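Local coordinates for alpha-1,2-mannosyltransferase (Ktr4), putative (Neosartorya fumigata, PDB 7BOP), which belongs to the GT-A class of glycosyltransferases and holds guanosine-5'-diphosphate together with a manganese ion, at residues A[239-242]-A[243-247]; A[289-293]-A[294-298]; A[307-311]-A[312-316]; A[225-228]-A[229-232]. All coordinates share one frame; numbering follows the deposited sequence.

Contact 1: residues A[239-242]-A[243-247]; sequences KKFL and AANPS
The carbonyl oxygen of F241 is gripped twice by one residue, N245. The amide ND2 of N245 donates to F241 O at 2.9 Å, in a nearly straight bond (162° at the hydrogen) lying close to the plane of the amide. A weak bond from N245 N to the same F241 O, at 3.0 Å, closes the pair. CG of N245 sits beside its own backbone N (chi1 -57°), which folds the amide back over the last turn. There ND2 also rides over one face of the F241 ring, toward its rim, with the closest carbon, F241 CE1, 3.4 Å from N245 ND2; amide and ring planes are 35° apart. A second acceptor, L242 O, takes N245 N at 3.1 Å, from above the carbonyl plane. Upstream the bonding is still regularly helical: A243 N meets K239 O at 3.0 Å, and A244 N meets K240 O at 3.1 Å. Beyond the two segments, the F241 ring meets H302, and L242 packs on L326 and F327 of helix 316-327. At N245 the chain leaves helical geometry: this is the C-terminal end of helix 234-244, where an asparagine side chain supplements the last backbone bonds.

Contact 2: residues A[289-293]-A[294-298]; sequences DFFRG and EQYDA
Two different first torsions bring F291 and Y296 together: CG of Y296 lies opposite its backbone N (chi1 -179°), whereas CG of F291 is tucked beside its own N (chi1 -62°). With F290 they make an aromatic cluster at the junction of helices 288-292 and 294-306, where G293 is the N-cap of the second helix. F291 and Y296 form a T-shaped pair, planes at 88° and centroids 4.9 Å apart. F291 is the edge and Y296 the face: F291 CD1 points at the middle of the tyrosine ring, 3.6 Å from Y296 CE1. F290 approaches on the same side of the tyrosine ring but out at its rim, obliquely, its CE2 3.9 Å from Y296 CD2, while Y296 CB lies over a face of the F290 ring. Within the first helix R292 forms a salt bridge with D289. Beyond the segments, R292 also reaches L184 O, Y296 OH is hydrogen-bonded to S175 O, and D297 OD1 is hydrogen-bonded to Y179 OH and salt-bridged to K180 NZ. H320, from helix 316-327, meets both F291 and Y296. Backbone bonding resumes across the break as D297 N donates to G293 O at 3.0 Å, the first turn of the new helix. A water bridges the two helices, donating to F290 O at 2.7 Å and accepting from Y296 N at 2.9 Å.

Contact 3: residues A[307-311]-A[312-316]; sequences GGFFY and ERWGD
W314 lies flat against the backbone of G308 and turns an edge to F309. G308 CA stands 3.3 Å from the centroid of the indole six-membered ring, almost exactly on its normal, a CH-pi contact so close because glycine brings no side chain between. The neighbouring F309 N also lies close to the indole, 3.6 Å from W314 CE3. Toward F309 the roles are reversed: the indole edge, led by CE3, points at the face of the phenyl ring in an edge-to-face pair with planes 75° apart and centroids 5.7 Å apart. CG of W314 lies beside its backbone N (chi1 -66°), which lays the indole back over the preceding turn. Its NE1 donates to E312 OE1 at 2.8 Å, reaching it from above the carboxylate plane, while E312 OE2 is hydrogen-bonded to T233 OG1, so that both oxygens of the carboxylate have a partner. Backbone closure is slight: E312 N to G308 O, 3.1 Å, is weak. A water donates to both F309 O (2.9 Å) and W314 O (3.0 Å). This buried turn joins helix 294-306 to helix 316-327, with L303 and A306 of the former against W314, while helix 165-177 meets F309 and F310, and helix 144-157 meets F310 and Y311.

Contact 4: residues A[225-228]-A[229-232]; sequences FDDP and KTVP
D227 and K229 supply the charged part of this turn. K229 NZ forms a salt bridge with D227 OD1 at 2.8 Å and a weaker bond with D227 OD2 at 3.1 Å. The lysine chain is bent at both chi3 (-59°) and chi4 (-56°), which curls the ammonium back onto a carboxylate only two residues away. D227 OD2 has a second cationic partner in K158, a residue of a sodium site, and two lysines around one carboxylate would probably stabilise its charged form.

Hydrogen bonds form the second group. D227 OD1 also accepts K229 N, at 3.1 Å, from above the carboxylate plane. D227 O is gripped twice by T230: OG1 donates at 2.7 Å in the carbonyl plane, and T230 N at 3.0 Å from above it. One step on, V231 N donates to P228 O at 3.1 Å. D226 OD1 takes D227 N, and a water makes a side-chain bridge from D226 OD2 to T230 OG1.

Apolar contact is modest. T230 CG2 lies 4.0 Å from D227 CB, and the ring of P228 packs on H267 and A270 of helix 265-270. Aspartate OD1 bonded to the N-H two residues on, with proline between, makes an Asx turn; it opens a short 3-10 segment on the way from strand 218-224 to helix 234-244.

In the fold
All four contacts are local, and they differ with depth. Contact 1 is on the surface, contact 3 is buried, and contacts 2 and 4 are partly buried. Rings dominate contacts 2 and 3, whereas contact 4 relies on charge and hydrogen bonds, and contact 1 on an asparagine amide at a helix end. They meet in two pairs. F241 CE1 of contact 1 lies 3.5 Å from A298 O of contact 2, where helix 234-244 meets helix 294-306. Contacts 3 and 4 share a probable backbone hydrogen bond, R313 N to T230 O at 3.1 Å, and E312 packs on P232. Contacts 2 and 3, 19 Å apart between centres, lie at the two ends of helix 294-306.

Contact 1: residues A[239-242]-A[243-247]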
loop_
_atom_site.group_PDB
_atom_site.type_symbol
_atom_site.label_atom_id
_atom_site.label_comp_id
_atom_site.label_asym_id
_atom_site.label_seq_id
_atom_site.Cartn_x
_atom_site.Cartn_y
_atom_site.Cartn_z
ATOM N N LYS A 239 -20.330 -0.456 6.853
ATOM C CA LYS A 239 -21.631 0.228 6.870
ATOM C C LYS A 239 -22.199 0.409 8.285
ATOM O O LYS A 239 -22.817 1.435 8.567
ATOM C CB LYS A 239 -22.642 -0.491 5.984
ATOM C CG LYS A 239 -22.398 -0.284 4.496
ATOM C CD LYS A 239 -23.188 -1.285 3.655
ATOM C CE LYS A 239 -24.665 -1.029 3.697
ATOM N NZ LYS A 239 -25.410 -2.004 2.873
ATOM N N LYS A 240 -21.985 -0.580 9.152
ATOM C CA LYS A 240 -22.354 -0.475 10.567
ATOM C C LYS A 240 -21.601 0.670 11.255
ATOM O O LYS A 240 -22.199 1.494 11.953
ATOM C CB LYS A 240 -22.093 -1.796 11.303
ATOM C CG LYS A 240 -23.054 -2.918 10.903
ATOM C CD LYS A 240 -22.565 -4.282 11.334
ATOM C CE LYS A 240 -22.541 -4.446 12.844
ATOM N NZ LYS A 240 -22.057 -5.796 13.254
ATOM N N PHE A 241 -20.291 0.726 11.030
ATOM C CA PHE A 241 -19.476 1.815 11.544
ATOM C C PHE A 241 -19.966 3.188 11.071
ATOM O O PHE A 241 -20.068 4.133 11.874
ATOM C CB PHE A 241 -18.017 1.612 11.143
ATOM C CG PHE A 241 -17.114 2.696 11.627
ATOM C CD1 PHE A 241 -16.762 2.759 12.965
ATOM C CD2 PHE A 241 -16.639 3.670 10.754
ATOM C CE1 PHE A 241 -15.933 3.764 13.431
ATOM C CE2 PHE A 241 -15.819 4.687 11.216
ATOM C CZ PHE A 241 -15.454 4.725 12.555
ATOM N N LEU A 242 -20.268 3.299 9.775
ATOM C CA LEU A 242 -20.747 4.558 9.213
ATOM C C LEU A 242 -22.095 4.982 9.798
ATOM O O LEU A 242 -22.286 6.163 10.086
ATOM C CB LEU A 242 -20.843 4.505 7.684
ATOM C CG LEU A 242 -19.541 4.427 6.882
ATOM C CD1 LEU A 242 -19.862 4.154 5.429
ATOM C CD2 LEU A 242 -18.717 5.698 7.007
ATOM N N ALA A 243 -23.010 4.033 9.985
ATOM C CA ALA A 243 -24.320 4.330 10.591
ATOM C C ALA A 243 -24.181 4.859 12.024
ATOM O O ALA A 243 -24.947 5.725 12.439
ATOM C CB ALA A 243 -25.220 3.104 10.554
ATOM N N ALA A 244 -23.197 4.348 12.757
ATOM C CA ALA A 244 -22.874 4.837 14.097
ATOM C C ALA A 244 -22.105 6.169 14.118
ATOM O O ALA A 244 -22.092 6.847 15.148
ATOM C CB ALA A 244 -22.092 3.778 14.858
ATOM N N ASN A 245 -21.462 6.534 13.007
ATOM C CA ASN A 245 -20.642 7.756 12.921
ATOM C C ASN A 245 -20.910 8.539 11.624
ATOM O O ASN A 245 -20.031 8.658 10.776
ATOM C CB ASN A 245 -19.159 7.379 13.028
ATOM C CG ASN A 245 -18.835 6.616 14.301
ATOM O OD1 ASN A 245 -18.564 7.213 15.337
ATOM N ND2 ASN A 245 -18.849 5.291 14.224
ATOM N N PRO A 246 -22.129 9.080 11.463
ATOM C CA PRO A 246 -22.501 9.713 10.194
ATOM C C PRO A 246 -21.740 10.991 9.821
ATOM O O PRO A 246 -21.727 11.355 8.648
ATOM C CB PRO A 246 -24.010 10.005 10.359
ATOM C CG PRO A 246 -24.266 9.956 11.826
ATOM C CD PRO A 246 -23.270 8.995 12.398
ATOM N N SER A 247 -21.099 11.653 10.781
ATOM C CA SER A 247 -20.299 12.834 10.471
ATOM C C SER A 247 -18.916 12.498 9.894
ATOM O O SER A 247 -18.227 13.389 9.421
ATOM C CB SER A 247 -20.132 13.713 11.718
ATOM O OG SER A 247 -19.305 13.092 12.686
#

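Contact 2: residues A[289-293]-A[294-298]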
loop_
_atom_site.group_PDB
_atom_site.type_symbol
_atom_site.label_atom_id
_atom_site.label_comp_id
_atom_site.label_asym_id
_atom_site.label_seq_id
_atom_site.Cartn_x
_atom_site.Cartn_y
_atom_site.Cartn_z
ATOM N N ASP A 289 -0.402 10.842 9.853
ATOM C CA ASP A 289 -1.421 11.551 10.628
ATOM C C ASP A 289 -2.852 11.348 10.119
ATOM O O ASP A 289 -3.788 11.577 10.872
ATOM C CB ASP A 289 -1.104 13.041 10.740
ATOM C CG ASP A 289 0.163 13.308 11.542
ATOM O OD1 ASP A 289 0.569 12.457 12.356
ATOM O OD2 ASP A 289 0.749 14.376 11.343
ATOM N N PHE A 290 -3.030 10.915 8.868
ATOM C CA PHE A 290 -4.360 10.479 8.430
ATOM C C PHE A 290 -4.804 9.260 9.222
ATOM O O PHE A 290 -5.880 9.251 9.798
ATOM C CB PHE A 290 -4.406 10.132 6.938
ATOM C CG PHE A 290 -5.673 9.444 6.543
ATOM C CD1 PHE A 290 -6.872 10.154 6.516
ATOM C CD2 PHE A 290 -5.687 8.080 6.259
ATOM C CE1 PHE A 290 -8.065 9.518 6.189
ATOM C CE2 PHE A 290 -6.872 7.439 5.930
ATOM C CZ PHE A 290 -8.059 8.161 5.888
ATOM N N PHE A 291 -3.953 8.240 9.254
ATOM C CA PHE A 291 -4.270 6.977 9.902
ATOM C C PHE A 291 -4.358 7.115 11.419
ATOM O O PHE A 291 -5.151 6.426 12.057
ATOM C CB PHE A 291 -3.254 5.899 9.506
ATOM C CG PHE A 291 -3.244 5.598 8.033
ATOM C CD1 PHE A 291 -4.256 4.824 7.463
ATOM C CD2 PHE A 291 -2.249 6.111 7.204
ATOM C CE1 PHE A 291 -4.263 4.549 6.094
ATOM C CE2 PHE A 291 -2.255 5.851 5.834
ATOM C CZ PHE A 291 -3.269 5.063 5.278
ATOM N N ARG A 292 -3.555 8.017 11.986
ATOM C CA ARG A 292 -3.648 8.361 13.414
ATOM C C ARG A 292 -4.899 9.150 13.757
ATOM O O ARG A 292 -5.243 9.244 14.919
ATOM C CB ARG A 292 -2.437 9.186 13.864
ATOM C CG ARG A 292 -1.133 8.432 13.894
ATOM C CD ARG A 292 0.024 9.410 13.867
ATOM N NE ARG A 292 1.299 8.714 13.944
ATOM C CZ ARG A 292 2.465 9.208 13.531
ATOM N NH1 ARG A 292 2.552 10.422 12.993
ATOM N NH2 ARG A 292 3.563 8.474 13.653
ATOM N N GLY A 293 -5.548 9.744 12.761
ATOM C CA GLY A 293 -6.714 10.578 12.969
ATOM C C GLY A 293 -7.908 9.860 13.565
ATOM O O GLY A 293 -7.987 8.619 13.565
ATOM N N GLU A 294 -8.838 10.661 14.077
ATOM C CA GLU A 294 -10.027 10.160 14.752
ATOM C C GLU A 294 -10.800 9.174 13.884
ATOM O O GLU A 294 -11.149 8.095 14.334
ATOM C CB GLU A 294 -10.963 11.323 15.124
ATOM C CG GLU A 294 -12.190 10.897 15.923
ATOM C CD GLU A 294 -13.188 12.028 16.179
ATOM O OE1 GLU A 294 -12.825 13.218 16.057
ATOM O OE2 GLU A 294 -14.357 11.714 16.493
ATOM N N GLN A 295 -11.062 9.568 12.650
ATOM C CA GLN A 295 -11.957 8.817 11.776
ATOM C C GLN A 295 -11.358 7.459 11.426
ATOM O O GLN A 295 -11.958 6.419 11.726
ATOM C CB GLN A 295 -12.282 9.603 10.506
ATOM C CG GLN A 295 -13.151 10.835 10.734
ATOM C CD GLN A 295 -12.380 12.056 11.212
ATOM O OE1 GLN A 295 -11.146 12.094 11.186
ATOM N NE2 GLN A 295 -13.116 13.058 11.687
ATOM N N TYR A 296 -10.174 7.463 10.818
ATOM C CA TYR A 296 -9.554 6.208 10.408
ATOM C C TYR A 296 -9.298 5.291 11.594
ATOM O O TYR A 296 -9.575 4.088 11.527
ATOM C CB TYR A 296 -8.254 6.389 9.615
ATOM C CG TYR A 296 -7.719 5.030 9.220
ATOM C CD1 TYR A 296 -6.860 4.330 10.067
ATOM C CD2 TYR A 296 -8.154 4.401 8.050
ATOM C CE1 TYR A 296 -6.420 3.056 9.755
ATOM C CE2 TYR A 296 -7.710 3.128 7.720
ATOM C CZ TYR A 296 -6.840 2.467 8.574
ATOM O OH TYR A 296 -6.402 1.209 8.276
ATOM N N ASP A 297 -8.733 5.830 12.667
ATOM C CA ASP A 297 -8.380 4.977 13.783
ATOM C C ASP A 297 -9.611 4.394 14.476
ATOM O O ASP A 297 -9.558 3.265 14.939
ATOM C CB ASP A 297 -7.495 5.699 14.791
ATOM C CG ASP A 297 -6.770 4.743 15.701
ATOM O OD1 ASP A 297 -6.176 3.751 15.214
ATOM O OD2 ASP A 297 -6.798 4.978 16.915
ATOM N N ALA A 298 -10.704 5.154 14.553
ATOM C CA ALA A 298 -11.974 4.610 15.064
ATOM C C ALA A 298 -12.476 3.469 14.165
ATOM O O ALA A 298 -12.965 2.454 14.663
ATOM C CB ALA A 298 -13.030 5.700 15.175
HETATM O O HOH W 1 -8.536 9.772 10.122
HETATM O O HOH W 2 -4.068 7.085 16.814
#

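Contact 3: residues A[307-311]-A[312-316]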
loop_
_atom_site.group_PDB
_atom_site.type_symbol
_atom_site.label_atom_id
_atom_site.label_comp_id
_atom_site.label_asym_id
_atom_site.label_seq_id
_atom_site.Cartn_x
_atom_site.Cartn_y
_atom_site.Cartn_z
ATOM N N GLY A 307 -13.547 -8.653 14.603
ATOM C CA GLY A 307 -12.825 -9.921 14.541
ATOM C C GLY A 307 -12.379 -10.396 13.170
ATOM O O GLY A 307 -11.638 -11.380 13.071
ATOM N N GLY A 308 -12.790 -9.685 12.118
ATOM C CA GLY A 308 -12.520 -10.093 10.752
ATOM C C GLY A 308 -11.073 -10.122 10.291
ATOM O O GLY A 308 -10.778 -10.782 9.296
ATOM N N PHE A 309 -10.161 -9.453 11.002
ATOM C CA PHE A 309 -8.727 -9.666 10.754
ATOM C C PHE A 309 -8.290 -11.107 11.011
ATOM O O PHE A 309 -7.309 -11.568 10.412
ATOM C CB PHE A 309 -7.846 -8.694 11.566
ATOM C CG PHE A 309 -7.910 -7.276 11.073
ATOM C CD1 PHE A 309 -7.473 -6.954 9.791
ATOM C CD2 PHE A 309 -8.423 -6.257 11.878
ATOM C CE1 PHE A 309 -7.550 -5.648 9.320
ATOM C CE2 PHE A 309 -8.492 -4.950 11.412
ATOM C CZ PHE A 309 -8.065 -4.642 10.134
ATOM N N PHE A 310 -9.004 -11.804 11.900
ATOM C CA PHE A 310 -8.693 -13.195 12.245
ATOM C C PHE A 310 -9.715 -14.198 11.761
ATOM O O PHE A 310 -9.323 -15.235 11.238
ATOM C CB PHE A 310 -8.455 -13.318 13.750
ATOM C CG PHE A 310 -7.284 -12.521 14.194
ATOM C CD1 PHE A 310 -6.003 -13.020 14.020
ATOM C CD2 PHE A 310 -7.445 -11.232 14.662
ATOM C CE1 PHE A 310 -4.899 -12.265 14.367
ATOM C CE2 PHE A 310 -6.348 -10.475 15.027
ATOM C CZ PHE A 310 -5.071 -10.988 14.869
ATOM N N TYR A 311 -11.005 -13.909 11.919
ATOM C CA TYR A 311 -12.055 -14.842 11.465
ATOM C C TYR A 311 -12.258 -14.816 9.958
ATOM O O TYR A 311 -12.794 -15.767 9.376
ATOM C CB TYR A 311 -13.380 -14.588 12.191
ATOM C CG TYR A 311 -13.264 -14.553 13.709
ATOM C CD1 TYR A 311 -12.463 -15.473 14.402
ATOM C CD2 TYR A 311 -13.966 -13.605 14.454
ATOM C CE1 TYR A 311 -12.364 -15.446 15.790
ATOM C CE2 TYR A 311 -13.874 -13.570 15.844
ATOM C CZ TYR A 311 -13.072 -14.486 16.506
ATOM O OH TYR A 311 -12.984 -14.449 17.873
ATOM N N GLU A 312 -11.845 -13.719 9.326
ATOM C CA GLU A 312 -11.725 -13.656 7.878
ATOM C C GLU A 312 -10.262 -13.326 7.629
ATOM O O GLU A 312 -9.453 -13.518 8.536
ATOM C CB GLU A 312 -12.729 -12.646 7.304
ATOM C CG GLU A 312 -14.153 -13.146 7.463
ATOM C CD GLU A 312 -15.227 -12.142 7.088
ATOM O OE1 GLU A 312 -14.989 -11.210 6.282
ATOM O OE2 GLU A 312 -16.358 -12.309 7.593
ATOM N N ARG A 313 -9.896 -12.849 6.441
ATOM C CA ARG A 313 -8.503 -12.485 6.185
ATOM C C ARG A 313 -8.469 -11.091 5.579
ATOM O O ARG A 313 -7.939 -10.877 4.486
ATOM C CB ARG A 313 -7.828 -13.522 5.278
ATOM C CG ARG A 313 -6.302 -13.485 5.320
ATOM C CD ARG A 313 -5.684 -13.558 3.935
ATOM N NE ARG A 313 -6.003 -12.360 3.153
ATOM C CZ ARG A 313 -5.522 -12.077 1.945
ATOM N NH1 ARG A 313 -4.669 -12.895 1.337
ATOM N NH2 ARG A 313 -5.900 -10.953 1.349
ATOM N N TRP A 314 -9.047 -10.142 6.312
ATOM C CA TRP A 314 -9.124 -8.760 5.851
ATOM C C TRP A 314 -7.723 -8.231 5.614
ATOM O O TRP A 314 -6.939 -8.134 6.557
ATOM C CB TRP A 314 -9.838 -7.874 6.883
ATOM C CG TRP A 314 -11.304 -8.191 7.085
ATOM C CD1 TRP A 314 -12.101 -8.963 6.284
ATOM C CD2 TRP A 314 -12.144 -7.705 8.131
ATOM N NE1 TRP A 314 -13.375 -9.012 6.781
ATOM C CE2 TRP A 314 -13.434 -8.241 7.912
ATOM C CE3 TRP A 314 -11.930 -6.890 9.252
ATOM C CZ2 TRP A 314 -14.513 -7.969 8.767
ATOM C CZ3 TRP A 314 -13.002 -6.629 10.102
ATOM C CH2 TRP A 314 -14.275 -7.169 9.855
ATOM N N GLY A 315 -7.411 -7.913 4.357
ATOM C CA GLY A 315 -6.117 -7.344 4.004
ATOM C C GLY A 315 -6.013 -5.897 4.467
ATOM O O GLY A 315 -7.012 -5.187 4.553
ATOM N N ASP A 316 -4.796 -5.452 4.757
ATOM C CA ASP A 316 -4.563 -4.022 4.991
ATOM C C ASP A 316 -4.827 -3.168 3.751
ATOM O O ASP A 316 -5.176 -1.991 3.865
ATOM C CB ASP A 316 -3.155 -3.751 5.537
ATOM C CG ASP A 316 -2.075 -4.286 4.641
ATOM O OD1 ASP A 316 -1.791 -5.490 4.734
ATOM O OD2 ASP A 316 -1.531 -3.503 3.850
HETATM O O HOH W 3 -6.133 -10.690 7.857
#

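Contact 4: residues A[225-228]-A[229-232]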
loop_
_atom_site.group_PDB
_atom_site.type_symbol
_atom_site.label_atom_id
_atom_site.label_comp_id
_atom_site.label_asym_id
_atom_site.label_seq_id
_atom_site.Cartn_x
_atom_site.Cartn_y
_atom_site.Cartn_z
ATOM N N PHE A 225 -8.455 -5.678 -8.066
ATOM C CA PHE A 225 -9.508 -6.450 -7.405
ATOM C C PHE A 225 -8.891 -7.371 -6.338
ATOM O O PHE A 225 -7.723 -7.771 -6.436
ATOM C CB PHE A 225 -10.297 -7.279 -8.439
ATOM C CG PHE A 225 -11.161 -6.444 -9.330
ATOM C CD1 PHE A 225 -12.456 -6.128 -8.955
ATOM C CD2 PHE A 225 -10.677 -5.939 -10.525
ATOM C CE1 PHE A 225 -13.265 -5.338 -9.765
ATOM C CE2 PHE A 225 -11.472 -5.142 -11.338
ATOM C CZ PHE A 225 -12.768 -4.842 -10.960
ATOM N N ASP A 226 -9.667 -7.677 -5.310
ATOM C CA ASP A 226 -9.270 -8.642 -4.287
ATOM C C ASP A 226 -10.096 -9.913 -4.422
ATOM O O ASP A 226 -11.052 -9.976 -5.202
ATOM C CB ASP A 226 -9.438 -8.062 -2.879
ATOM C CG ASP A 226 -8.361 -8.546 -1.899
ATOM O OD1 ASP A 226 -7.764 -9.622 -2.123
ATOM O OD2 ASP A 226 -8.120 -7.841 -0.902
ATOM N N ASP A 227 -9.711 -10.913 -3.651
ATOM C CA ASP A 227 -10.493 -12.130 -3.490
ATOM C C ASP A 227 -11.657 -11.866 -2.514
ATOM O O ASP A 227 -11.416 -11.660 -1.324
ATOM C CB ASP A 227 -9.579 -13.232 -2.952
ATOM C CG ASP A 227 -10.291 -14.561 -2.765
ATOM O OD1 ASP A 227 -11.497 -14.675 -3.064
ATOM O OD2 ASP A 227 -9.631 -15.500 -2.288
ATOM N N PRO A 228 -12.917 -11.893 -3.003
ATOM C CA PRO A 228 -14.072 -11.666 -2.108
ATOM C C PRO A 228 -14.139 -12.591 -0.895
ATOM O O PRO A 228 -14.665 -12.188 0.145
ATOM C CB PRO A 228 -15.298 -11.927 -3.003
ATOM C CG PRO A 228 -14.797 -11.916 -4.402
ATOM C CD PRO A 228 -13.340 -12.257 -4.369
ATOM N N LYS A 229 -13.614 -13.817 -1.016
ATOM C CA LYS A 229 -13.603 -14.775 0.101
ATOM C C LYS A 229 -12.784 -14.313 1.308
ATOM O O LYS A 229 -12.999 -14.815 2.405
ATOM C CB LYS A 229 -13.050 -16.130 -0.342
ATOM C CG LYS A 229 -13.935 -16.836 -1.364
ATOM C CD LYS A 229 -13.436 -18.244 -1.682
ATOM C CE LYS A 229 -12.018 -18.273 -2.221
ATOM N NZ LYS A 229 -11.806 -17.424 -3.425
ATOM N N THR A 230 -11.835 -13.396 1.106
ATOM C CA THR A 230 -11.040 -12.856 2.222
ATOM C C THR A 230 -11.751 -11.744 2.988
ATOM O O THR A 230 -11.311 -11.409 4.092
ATOM C CB THR A 230 -9.666 -12.331 1.757
ATOM O OG1 THR A 230 -9.834 -11.221 0.869
ATOM C CG2 THR A 230 -8.885 -13.432 1.033
ATOM N N VAL A 231 -12.824 -11.173 2.415
ATOM C CA VAL A 231 -13.469 -9.964 2.957
ATOM C C VAL A 231 -15.015 -9.974 2.984
ATOM O O VAL A 231 -15.619 -8.916 2.883
ATOM C CB VAL A 231 -12.981 -8.693 2.200
ATOM C CG1 VAL A 231 -11.502 -8.434 2.463
ATOM C CG2 VAL A 231 -13.239 -8.793 0.697
ATOM N N PRO A 232 -15.664 -11.150 3.165
ATOM C CA PRO A 232 -17.122 -11.121 2.976
ATOM C C PRO A 232 -17.933 -10.187 3.898
ATOM O O PRO A 232 -18.902 -9.613 3.429
ATOM C CB PRO A 232 -17.533 -12.593 3.145
ATOM C CG PRO A 232 -16.442 -13.203 3.933
ATOM C CD PRO A 232 -15.197 -12.513 3.459
HETATM O O HOH W 4 -8.132 -9.008 1.661
#